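Local coordinates for PTS-dependent dihydroxyacetone kinase operon regulatory protein (Escherichia coli, PDB 4LRZ), which activates transcription of the dhaKLM operon from a sigma-70 promoter and represses its own expression, this chain being its probable sensor region, at residues Thr18-Cys23 / Ile113-Leu118; Lys25-Glu30 / His135-Leu140; Lys129-Gln134 / Asn142-Ala147. All blocks are in the same frame, centred on the assembly; numbering follows the deposited sequence.

Starting at the N terminus, helix 14-26 leads into contact 1, where residues 18-23 meet 113-118 and close a long loop including helices 40-49 and 51-66 and strands 74-79 and 84-89. A few residues on, 25-30 pairs with 135-140 in contact 2, so the contacts cross along the chain, their centres about 8 Å apart. Contact 3 joins 129-134 to 142-147, an antiparallel hairpin at one side of the GAF sheet; it follows contact 1 in series and crosses contact 2, whose second segment lies in the loop of that hairpin. Contacts 1 and 2 tie the helix and its extension to the turn before helix 117-124 and to the hairpin loop, whose strands contact 3 joins.

Contact 1: residues Thr18-Cys23 / Ile113-Leu118; sequences TSWERC and IGTCAL
Thr115 pushes its hydroxyl and methyl against Ser19, the two branches straddling the serine oxygen. This is where the N-terminal helix 14-26 lies against the GAF domain, at the turn that joins helix 110-113 to helix 117-124. Thr115 OG1 stands anti to its own carbonyl carbon (chi1 -47°) and donates a short hydrogen bond of 2.5 Å to Ser19 OG. The serine hydroxyl reaches out to meet it because OG is anti to the backbone N, chi1 171°. Glu110 is a second hydrogen-bond partner of Ser19 OG, so two groups hold the buried serine oxygen: Thr115 OG1 and the Glu110 carboxylate, which also forms a salt bridge with Arg22. Beside it, Trp20 presents the edge of its indole: CD1 comes within 3.1 Å of Thr115 OG1, and Thr115 CB lies in the ring plane, the two side chains crossing at about a right angle. The indole NE1 is hydrogen-bonded to the backbone O of Gln134, which fixes the turn of the ring. One helical turn further on, Cys23 directs its sulfur at the backbone of the turn. Gly114 leaves helix 110-113 with positive phi (79°), and its bare CA lets the sulfur come close. Cys23 SG rests against the turn, 3.6 Å from both Gly114 CA and Thr115 N.

Contact 2: residues Lys25-Glu30 / His135-Leu140; sequences KLMKRE and HFKQVL
Phe136 lies with one ring face under the aliphatic part of Arg29: CG of the arginine sits over the ring centre, 3.8 Å from the centroid and 13° off the normal, a CH-pi contact. Met27 O is at the ring edge, 3.6 Å from Phe136 CZ, while Met27 CB touches CE2 and its sulfur makes an oblique Met-aromatic contact. The guanidinium runs on past the ring, its plane 34° from that of the phenyl, and sets one face over Phe136 O. Arg29 NH2 gives His135 O a weak hydrogen bond, 3.3 Å long. The backbones of the two segments meet at Arg29 O, which accepts a nearly straight bond of 2.9 Å from Gln138 N (173° at the hydrogen) and a second from a water. This joins the extension that follows helix 14-26 to the loop between strands 128-131 and 143-151 of the GAF domain. Lys137 starts away from the partner segment, but bends at chi2 and brings NZ back to Lys28 O at 3.0 Å, nearly along the C=O axis. The same ammonium bonds Thr31 O, so two carbonyls hold it. Further out, Glu30 and Gln138 lie side by side, with Gln138 OE1 3.6 Å from Glu30 CB. Cys23 lies on the ring side opposite Arg29, Phe136 also touches Asn24, and the guanidinium of Arg29 makes a cation-pi contact with Trp20.

Contact 3: residues Lys129-Gln134 / Asn142-Ala147; sequences KTMADQ and NWAFCA
Thr130 takes a chi1 of 55°, which puts OG1 in the crowded position between backbone N and carbonyl carbon, and Phe145 holds CG anti to its carbonyl carbon at -71°. The hydroxyl thus comes up beside the base of the phenylalanine, Thr130 OG1 to Phe145 CB 4.0 Å, and the ring leads away from strand 128-131. OG1 accepts a hydrogen bond from Ala117 N, at the first residue of helix 117-124, and the Phe145 ring packs on Ala117 and Leu118 of that helix. Beneath these side chains Thr130 and Phe145 form an antiparallel hydrogen-bonded pair: Phe145 N gives Thr130 O a bond of 2.8 Å, nearly along the C=O axis, and Thr130 N returns one of 2.9 Å to Phe145 O. These are strands 128-131 and 143-151 of a beta hairpin in the five-stranded antiparallel GAF sheet, 128-131 being an outermost strand within the chain. On the sheet face away from Phe145, the non-hydrogen-bonded pairs bring like-directed side chains together. Lys129, extended with CG anti to its N, lays CG 3.8 Å from Cys146 SG before its ammonium goes on to Thr170. Met131 CG meets Ala144 CB at 4.2 Å. Next along, Ala132 N donates a hydrogen bond to Trp143 O at 3.1 Å, while Met131 N, facing away from the partner strand, is taken by Gln134 OE1 at 2.6 Å.

Contact 1: residues Thr18-Cys23 / Ile113-Leu118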
loop_
_atom_site.group_PDB
_atom_site.type_symbol
_atom_site.label_atom_id
_atom_site.label_comp_id
_atom_site.label_asym_id
_atom_site.label_seq_id
_atom_site.Cartn_x
_atom_site.Cartn_y
_atom_site.Cartn_z
ATOM N N THR F 18 18.248 -31.377 -0.862
ATOM C CA THR F 18 16.904 -31.924 -0.759
ATOM C C THR F 18 16.203 -31.874 -2.110
ATOM O O THR F 18 15.556 -32.849 -2.517
ATOM C CB THR F 18 16.100 -31.123 0.271
ATOM O OG1 THR F 18 16.756 -31.250 1.539
ATOM C CG2 THR F 18 14.678 -31.635 0.388
ATOM N N SER F 19 16.365 -30.738 -2.801
ATOM C CA SER F 19 15.852 -30.556 -4.146
ATOM C C SER F 19 16.440 -31.572 -5.129
ATOM O O SER F 19 15.722 -32.144 -5.956
ATOM C CB SER F 19 16.110 -29.135 -4.636
ATOM O OG SER F 19 15.800 -29.025 -6.022
ATOM N N TRP F 20 17.748 -31.787 -5.033
ATOM C CA TRP F 20 18.417 -32.825 -5.801
ATOM C C TRP F 20 17.830 -34.210 -5.562
ATOM O O TRP F 20 17.643 -34.943 -6.514
ATOM C CB TRP F 20 19.883 -32.843 -5.489
ATOM C CG TRP F 20 20.680 -31.743 -6.120
ATOM C CD1 TRP F 20 20.209 -30.631 -6.783
ATOM C CD2 TRP F 20 22.109 -31.607 -6.079
ATOM N NE1 TRP F 20 21.258 -29.847 -7.187
ATOM C CE2 TRP F 20 22.434 -30.412 -6.769
ATOM C CE3 TRP F 20 23.152 -32.399 -5.550
ATOM C CZ2 TRP F 20 23.768 -29.981 -6.951
ATOM C CZ3 TRP F 20 24.480 -31.960 -5.714
ATOM C CH2 TRP F 20 24.774 -30.757 -6.405
ATOM N N GLU F 21 17.520 -34.558 -4.310
ATOM C CA GLU F 21 16.866 -35.858 -4.025
ATOM C C GLU F 21 15.505 -36.002 -4.709
ATOM O O GLU F 21 15.158 -37.096 -5.099
ATOM C CB GLU F 21 16.684 -36.164 -2.516
ATOM C CG GLU F 21 17.968 -36.260 -1.646
ATOM C CD GLU F 21 17.675 -36.489 -0.116
ATOM O OE1 GLU F 21 16.529 -36.186 0.354
ATOM O OE2 GLU F 21 18.598 -36.975 0.615
ATOM N N ARG F 22 14.727 -34.924 -4.837
ATOM C CA ARG F 22 13.427 -35.008 -5.541
ATOM C C ARG F 22 13.647 -35.194 -7.039
ATOM O O ARG F 22 12.978 -36.003 -7.693
ATOM C CB ARG F 22 12.560 -33.781 -5.278
ATOM C CG ARG F 22 12.208 -33.554 -3.796
ATOM C CD ARG F 22 11.154 -32.417 -3.641
ATOM N NE ARG F 22 11.649 -31.088 -4.029
ATOM C CZ ARG F 22 12.266 -30.245 -3.193
ATOM N NH1 ARG F 22 12.472 -30.585 -1.914
ATOM N NH2 ARG F 22 12.680 -29.059 -3.634
ATOM N N CYS F 23 14.615 -34.455 -7.565
ATOM C CA CYS F 23 14.958 -34.494 -8.993
ATOM C C CYS F 23 15.576 -35.828 -9.442
ATOM O O CYS F 23 15.424 -36.225 -10.597
ATOM C CB CYS F 23 15.908 -33.341 -9.343
ATOM S SG CYS F 23 15.191 -31.642 -9.326
ATOM N N ILE F 113 12.786 -28.528 -15.054
ATOM C CA ILE F 113 14.121 -28.015 -15.346
ATOM C C ILE F 113 15.109 -28.321 -14.225
ATOM O O ILE F 113 16.259 -27.904 -14.290
ATOM C CB ILE F 113 14.133 -26.469 -15.743
ATOM C CG1 ILE F 113 13.741 -25.564 -14.543
ATOM C CG2 ILE F 113 13.302 -26.215 -17.037
ATOM C CD1 ILE F 113 13.997 -24.113 -14.770
ATOM N N GLY F 114 14.640 -29.014 -13.189
ATOM C CA GLY F 114 15.502 -29.307 -12.067
ATOM C C GLY F 114 15.668 -28.133 -11.102
ATOM O O GLY F 114 15.100 -27.072 -11.299
ATOM N N THR F 115 16.439 -28.374 -10.054
ATOM C CA THR F 115 16.747 -27.415 -9.036
ATOM C C THR F 115 17.252 -26.136 -9.663
ATOM O O THR F 115 18.272 -26.150 -10.402
ATOM C CB THR F 115 17.883 -27.940 -8.146
ATOM O OG1 THR F 115 17.612 -29.295 -7.784
ATOM C CG2 THR F 115 18.058 -27.064 -6.887
ATOM N N CYS F 116 16.545 -25.051 -9.316
ATOM C CA CYS F 116 16.725 -23.720 -9.861
ATOM C C CYS F 116 15.897 -22.734 -9.052
ATOM O O CYS F 116 14.744 -23.004 -8.718
ATOM C CB CYS F 116 16.275 -23.672 -11.337
ATOM S SG CYS F 116 16.726 -22.141 -12.159
ATOM N N ALA F 117 16.474 -21.573 -8.765
ATOM C CA ALA F 117 15.777 -20.517 -8.054
ATOM C C ALA F 117 14.357 -20.250 -8.630
ATOM O O ALA F 117 13.396 -19.995 -7.885
ATOM C CB ALA F 117 16.642 -19.245 -8.069
ATOM N N LEU F 118 14.237 -20.316 -9.955
ATOM C CA LEU F 118 12.965 -20.064 -10.640
ATOM C C LEU F 118 11.819 -20.827 -9.977
ATOM O O LEU F 118 10.676 -20.304 -9.902
ATOM C CB LEU F 118 13.051 -20.486 -12.110
ATOM C CG LEU F 118 13.955 -19.704 -13.021
ATOM C CD1 LEU F 118 13.829 -20.137 -14.453
ATOM C CD2 LEU F 118 13.594 -18.186 -12.899
#

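Contact 2: residues Lys25-Glu30 / His135-Leu140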
loop_
_atom_site.group_PDB
_atom_site.type_symbol
_atom_site.label_atom_id
_atom_site.label_comp_id
_atom_site.label_asym_id
_atom_site.label_seq_id
_atom_site.Cartn_x
_atom_site.Cartn_y
_atom_site.Cartn_z
ATOM N N LYS F 25 14.744 -38.871 -8.623
ATOM C CA LYS F 25 13.723 -39.864 -8.899
ATOM C C LYS F 25 13.441 -40.001 -10.395
ATOM O O LYS F 25 13.450 -41.118 -10.920
ATOM C CB LYS F 25 12.429 -39.522 -8.158
ATOM C CG LYS F 25 12.520 -39.574 -6.615
ATOM C CD LYS F 25 11.194 -39.064 -5.944
ATOM C CE LYS F 25 11.370 -38.577 -4.476
ATOM N NZ LYS F 25 10.814 -37.162 -4.187
ATOM N N LEU F 26 13.254 -38.876 -11.086
ATOM C CA LEU F 26 12.584 -38.836 -12.395
ATOM C C LEU F 26 13.323 -38.160 -13.532
ATOM O O LEU F 26 12.725 -37.851 -14.559
ATOM C CB LEU F 26 11.311 -38.010 -12.275
ATOM C CG LEU F 26 10.161 -38.496 -11.423
ATOM C CD1 LEU F 26 9.340 -37.242 -11.062
ATOM C CD2 LEU F 26 9.355 -39.578 -12.165
ATOM N N MET F 27 14.596 -37.891 -13.353
ATOM C CA MET F 27 15.206 -36.861 -14.147
ATOM C C MET F 27 16.707 -37.107 -14.122
ATOM O O MET F 27 17.263 -37.563 -13.121
ATOM C CB MET F 27 14.877 -35.499 -13.483
ATOM C CG MET F 27 14.207 -34.391 -14.335
ATOM S SD MET F 27 14.137 -32.713 -13.474
ATOM C CE MET F 27 13.252 -33.281 -12.018
ATOM N N LYS F 28 17.367 -36.769 -15.216
ATOM C CA LYS F 28 18.819 -36.900 -15.308
ATOM C C LYS F 28 19.476 -35.523 -15.448
ATOM O O LYS F 28 18.884 -34.597 -16.008
ATOM C CB LYS F 28 19.184 -37.804 -16.486
ATOM C CG LYS F 28 18.485 -39.158 -16.421
ATOM C CD LYS F 28 17.966 -39.604 -17.783
ATOM C CE LYS F 28 18.805 -40.749 -18.405
ATOM N NZ LYS F 28 18.608 -40.806 -19.909
ATOM N N ARG F 29 20.703 -35.420 -14.943
ATOM C CA ARG F 29 21.509 -34.208 -14.992
ATOM C C ARG F 29 21.875 -33.751 -16.406
ATOM O O ARG F 29 22.018 -32.552 -16.650
ATOM C CB ARG F 29 22.766 -34.366 -14.122
ATOM C CG ARG F 29 22.448 -34.472 -12.609
ATOM C CD ARG F 29 23.683 -34.532 -11.716
ATOM N NE ARG F 29 23.770 -33.433 -10.739
ATOM C CZ ARG F 29 24.155 -32.185 -11.022
ATOM N NH1 ARG F 29 24.462 -31.854 -12.279
ATOM N NH2 ARG F 29 24.221 -31.258 -10.064
ATOM N N GLU F 30 22.027 -34.669 -17.351
ATOM C CA GLU F 30 22.564 -34.234 -18.654
ATOM C C GLU F 30 21.528 -33.999 -19.732
ATOM O O GLU F 30 21.886 -33.588 -20.810
ATOM C CB GLU F 30 23.660 -35.168 -19.200
ATOM C CG GLU F 30 24.198 -36.191 -18.201
ATOM C CD GLU F 30 23.113 -37.160 -17.742
ATOM O OE1 GLU F 30 22.339 -37.635 -18.615
ATOM O OE2 GLU F 30 23.036 -37.421 -16.511
ATOM N N HIS F 135 22.769 -26.095 -9.844
ATOM C CA HIS F 135 21.658 -26.440 -10.720
ATOM C C HIS F 135 21.709 -27.958 -11.038
ATOM O O HIS F 135 22.781 -28.517 -11.265
ATOM C CB HIS F 135 21.679 -25.612 -12.008
ATOM C CG HIS F 135 21.340 -24.158 -11.801
ATOM N ND1 HIS F 135 22.249 -23.142 -12.000
ATOM C CD2 HIS F 135 20.185 -23.554 -11.426
ATOM C CE1 HIS F 135 21.687 -21.985 -11.705
ATOM N NE2 HIS F 135 20.429 -22.209 -11.378
ATOM N N PHE F 136 20.558 -28.622 -11.060
ATOM C CA PHE F 136 20.550 -30.060 -11.374
ATOM C C PHE F 136 21.001 -30.329 -12.815
ATOM O O PHE F 136 21.878 -31.156 -13.065
ATOM C CB PHE F 136 19.175 -30.645 -11.108
ATOM C CG PHE F 136 19.114 -32.153 -11.225
ATOM C CD1 PHE F 136 19.526 -32.972 -10.153
ATOM C CD2 PHE F 136 18.634 -32.762 -12.394
ATOM C CE1 PHE F 136 19.456 -34.364 -10.241
ATOM C CE2 PHE F 136 18.554 -34.170 -12.479
ATOM C CZ PHE F 136 18.976 -34.957 -11.407
ATOM N N LYS F 137 20.404 -29.606 -13.748
ATOM C CA LYS F 137 20.660 -29.727 -15.179
ATOM C C LYS F 137 21.935 -29.041 -15.567
ATOM O O LYS F 137 22.099 -27.856 -15.282
ATOM C CB LYS F 137 19.525 -29.061 -15.961
ATOM C CG LYS F 137 18.195 -29.708 -15.751
ATOM C CD LYS F 137 18.218 -31.130 -16.217
ATOM C CE LYS F 137 16.847 -31.575 -16.674
ATOM N NZ LYS F 137 16.898 -32.878 -17.425
ATOM N N GLN F 138 22.810 -29.776 -16.261
ATOM C CA GLN F 138 24.106 -29.256 -16.730
ATOM C C GLN F 138 23.989 -28.056 -17.660
ATOM O O GLN F 138 24.912 -27.238 -17.736
ATOM C CB GLN F 138 24.921 -30.345 -17.443
ATOM C CG GLN F 138 25.697 -31.256 -16.489
ATOM C CD GLN F 138 26.106 -32.618 -17.115
ATOM O OE1 GLN F 138 26.196 -32.775 -18.347
ATOM N NE2 GLN F 138 26.358 -33.601 -16.248
ATOM N N VAL F 139 22.877 -27.963 -18.381
ATOM C CA VAL F 139 22.678 -26.867 -19.323
ATOM C C VAL F 139 22.673 -25.512 -18.587
ATOM O O VAL F 139 23.088 -24.492 -19.151
ATOM C CB VAL F 139 21.413 -27.113 -20.207
ATOM C CG1 VAL F 139 20.865 -25.816 -20.773
ATOM C CG2 VAL F 139 21.771 -28.074 -21.330
ATOM N N LEU F 140 22.289 -25.529 -17.312
ATOM C CA LEU F 140 22.221 -24.309 -16.502
ATOM C C LEU F 140 23.497 -23.942 -15.746
ATOM O O LEU F 140 23.513 -22.927 -15.046
ATOM C CB LEU F 140 21.023 -24.364 -15.538
ATOM C CG LEU F 140 19.644 -24.476 -16.220
ATOM C CD1 LEU F 140 18.517 -24.447 -15.195
ATOM C CD2 LEU F 140 19.414 -23.389 -17.303
HETATM O O HOH W 1 21.064 -30.758 -18.697
#

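Contact 3: residues Lys129-Gln134 / Asn142-Ala147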
loop_
_atom_site.group_PDB
_atom_site.type_symbol
_atom_site.label_atom_id
_atom_site.label_comp_id
_atom_site.label_asym_id
_atom_site.label_seq_id
_atom_site.Cartn_x
_atom_site.Cartn_y
_atom_site.Cartn_z
ATOM N N LYS F 129 18.845 -17.955 -4.457
ATOM C CA LYS F 129 19.801 -17.852 -5.554
ATOM C C LYS F 129 20.463 -19.207 -5.847
ATOM O O LYS F 129 20.997 -19.828 -4.940
ATOM C CB LYS F 129 20.922 -16.915 -5.140
ATOM C CG LYS F 129 21.987 -16.709 -6.220
ATOM C CD LYS F 129 23.119 -15.796 -5.702
ATOM C CE LYS F 129 23.998 -15.333 -6.837
ATOM N NZ LYS F 129 24.678 -14.014 -6.514
ATOM N N THR F 130 20.503 -19.633 -7.105
ATOM C CA THR F 130 21.224 -20.860 -7.452
ATOM C C THR F 130 22.230 -20.500 -8.558
ATOM O O THR F 130 21.901 -19.708 -9.455
ATOM C CB THR F 130 20.273 -21.960 -7.934
ATOM O OG1 THR F 130 19.496 -21.458 -9.007
ATOM C CG2 THR F 130 19.283 -22.393 -6.844
ATOM N N MET F 131 23.451 -21.024 -8.468
ATOM C CA MET F 131 24.517 -20.697 -9.430
ATOM C C MET F 131 25.198 -21.963 -9.914
ATOM O O MET F 131 25.314 -22.888 -9.162
ATOM C CB MET F 131 25.639 -19.874 -8.773
ATOM C CG MET F 131 25.196 -18.674 -8.000
ATOM S SD MET F 131 26.658 -17.862 -7.312
ATOM C CE MET F 131 27.686 -17.685 -8.774
ATOM N N ALA F 132 25.669 -21.961 -11.155
ATOM C CA ALA F 132 26.581 -22.955 -11.676
ATOM C C ALA F 132 26.033 -24.356 -11.385
ATOM O O ALA F 132 24.840 -24.600 -11.627
ATOM C CB ALA F 132 27.957 -22.746 -11.067
ATOM N N ASP F 133 26.873 -25.219 -10.811
ATOM C CA ASP F 133 26.558 -26.636 -10.591
ATOM C C ASP F 133 25.700 -26.955 -9.352
ATOM O O ASP F 133 25.483 -28.138 -9.049
ATOM C CB ASP F 133 27.836 -27.515 -10.649
ATOM C CG ASP F 133 28.835 -27.225 -9.523
ATOM O OD1 ASP F 133 28.844 -26.110 -8.938
ATOM O OD2 ASP F 133 29.656 -28.131 -9.239
ATOM N N GLN F 134 25.202 -25.917 -8.657
ATOM C CA GLN F 134 24.041 -26.118 -7.750
ATOM C C GLN F 134 22.804 -26.498 -8.569
ATOM O O GLN F 134 21.874 -27.102 -8.032
ATOM C CB GLN F 134 23.681 -24.854 -6.937
ATOM C CG GLN F 134 24.774 -24.319 -6.033
ATOM C CD GLN F 134 24.380 -22.973 -5.394
ATOM O OE1 GLN F 134 23.898 -22.073 -6.079
ATOM N NE2 GLN F 134 24.569 -22.845 -4.090
ATOM N N ASN F 142 26.147 -22.595 -16.655
ATOM C CA ASN F 142 26.644 -21.290 -17.044
ATOM C C ASN F 142 25.855 -20.113 -16.507
ATOM O O ASN F 142 26.270 -18.992 -16.709
ATOM C CB ASN F 142 26.712 -21.204 -18.564
ATOM C CG ASN F 142 27.712 -22.133 -19.105
ATOM O OD1 ASN F 142 27.360 -23.120 -19.754
ATOM N ND2 ASN F 142 28.983 -21.901 -18.758
ATOM N N TRP F 143 24.744 -20.395 -15.824
ATOM C CA TRP F 143 23.800 -19.398 -15.350
ATOM C C TRP F 143 23.754 -19.275 -13.835
ATOM O O TRP F 143 24.057 -20.235 -13.100
ATOM C CB TRP F 143 22.403 -19.691 -15.917
ATOM C CG TRP F 143 22.448 -19.596 -17.356
ATOM C CD1 TRP F 143 22.830 -20.572 -18.233
ATOM C CD2 TRP F 143 22.261 -18.417 -18.131
ATOM N NE1 TRP F 143 22.842 -20.085 -19.519
ATOM C CE2 TRP F 143 22.490 -18.764 -19.487
ATOM C CE3 TRP F 143 21.902 -17.102 -17.820
ATOM C CZ2 TRP F 143 22.375 -17.847 -20.519
ATOM C CZ3 TRP F 143 21.760 -16.208 -18.842
ATOM C CH2 TRP F 143 22.001 -16.578 -20.178
ATOM N N ALA F 144 23.419 -18.063 -13.395
ATOM C CA ALA F 144 23.021 -17.773 -12.043
ATOM C C ALA F 144 21.536 -17.359 -12.094
ATOM O O ALA F 144 21.141 -16.596 -12.984
ATOM C CB ALA F 144 23.881 -16.614 -11.471
ATOM N N PHE F 145 20.715 -17.836 -11.157
ATOM C CA PHE F 145 19.326 -17.352 -11.029
ATOM C C PHE F 145 19.073 -16.824 -9.610
ATOM O O PHE F 145 19.564 -17.399 -8.642
ATOM C CB PHE F 145 18.314 -18.453 -11.387
ATOM C CG PHE F 145 18.281 -18.791 -12.855
ATOM C CD1 PHE F 145 17.444 -18.105 -13.728
ATOM C CD2 PHE F 145 19.085 -19.766 -13.373
ATOM C CE1 PHE F 145 17.419 -18.414 -15.101
ATOM C CE2 PHE F 145 19.068 -20.070 -14.732
ATOM C CZ PHE F 145 18.243 -19.410 -15.583
ATOM N N CYS F 146 18.381 -15.698 -9.495
ATOM C CA CYS F 146 17.866 -15.246 -8.215
ATOM C C CYS F 146 16.366 -15.145 -8.366
ATOM O O CYS F 146 15.861 -14.722 -9.416
ATOM C CB CYS F 146 18.372 -13.840 -7.870
ATOM S SG CYS F 146 20.153 -13.702 -7.674
ATOM N N ALA F 147 15.645 -15.453 -7.301
ATOM C CA ALA F 147 14.197 -15.357 -7.360
ATOM C C ALA F 147 13.604 -15.148 -5.988
ATOM O O ALA F 147 14.158 -15.562 -4.942
ATOM C CB ALA F 147 13.600 -16.607 -8.036
#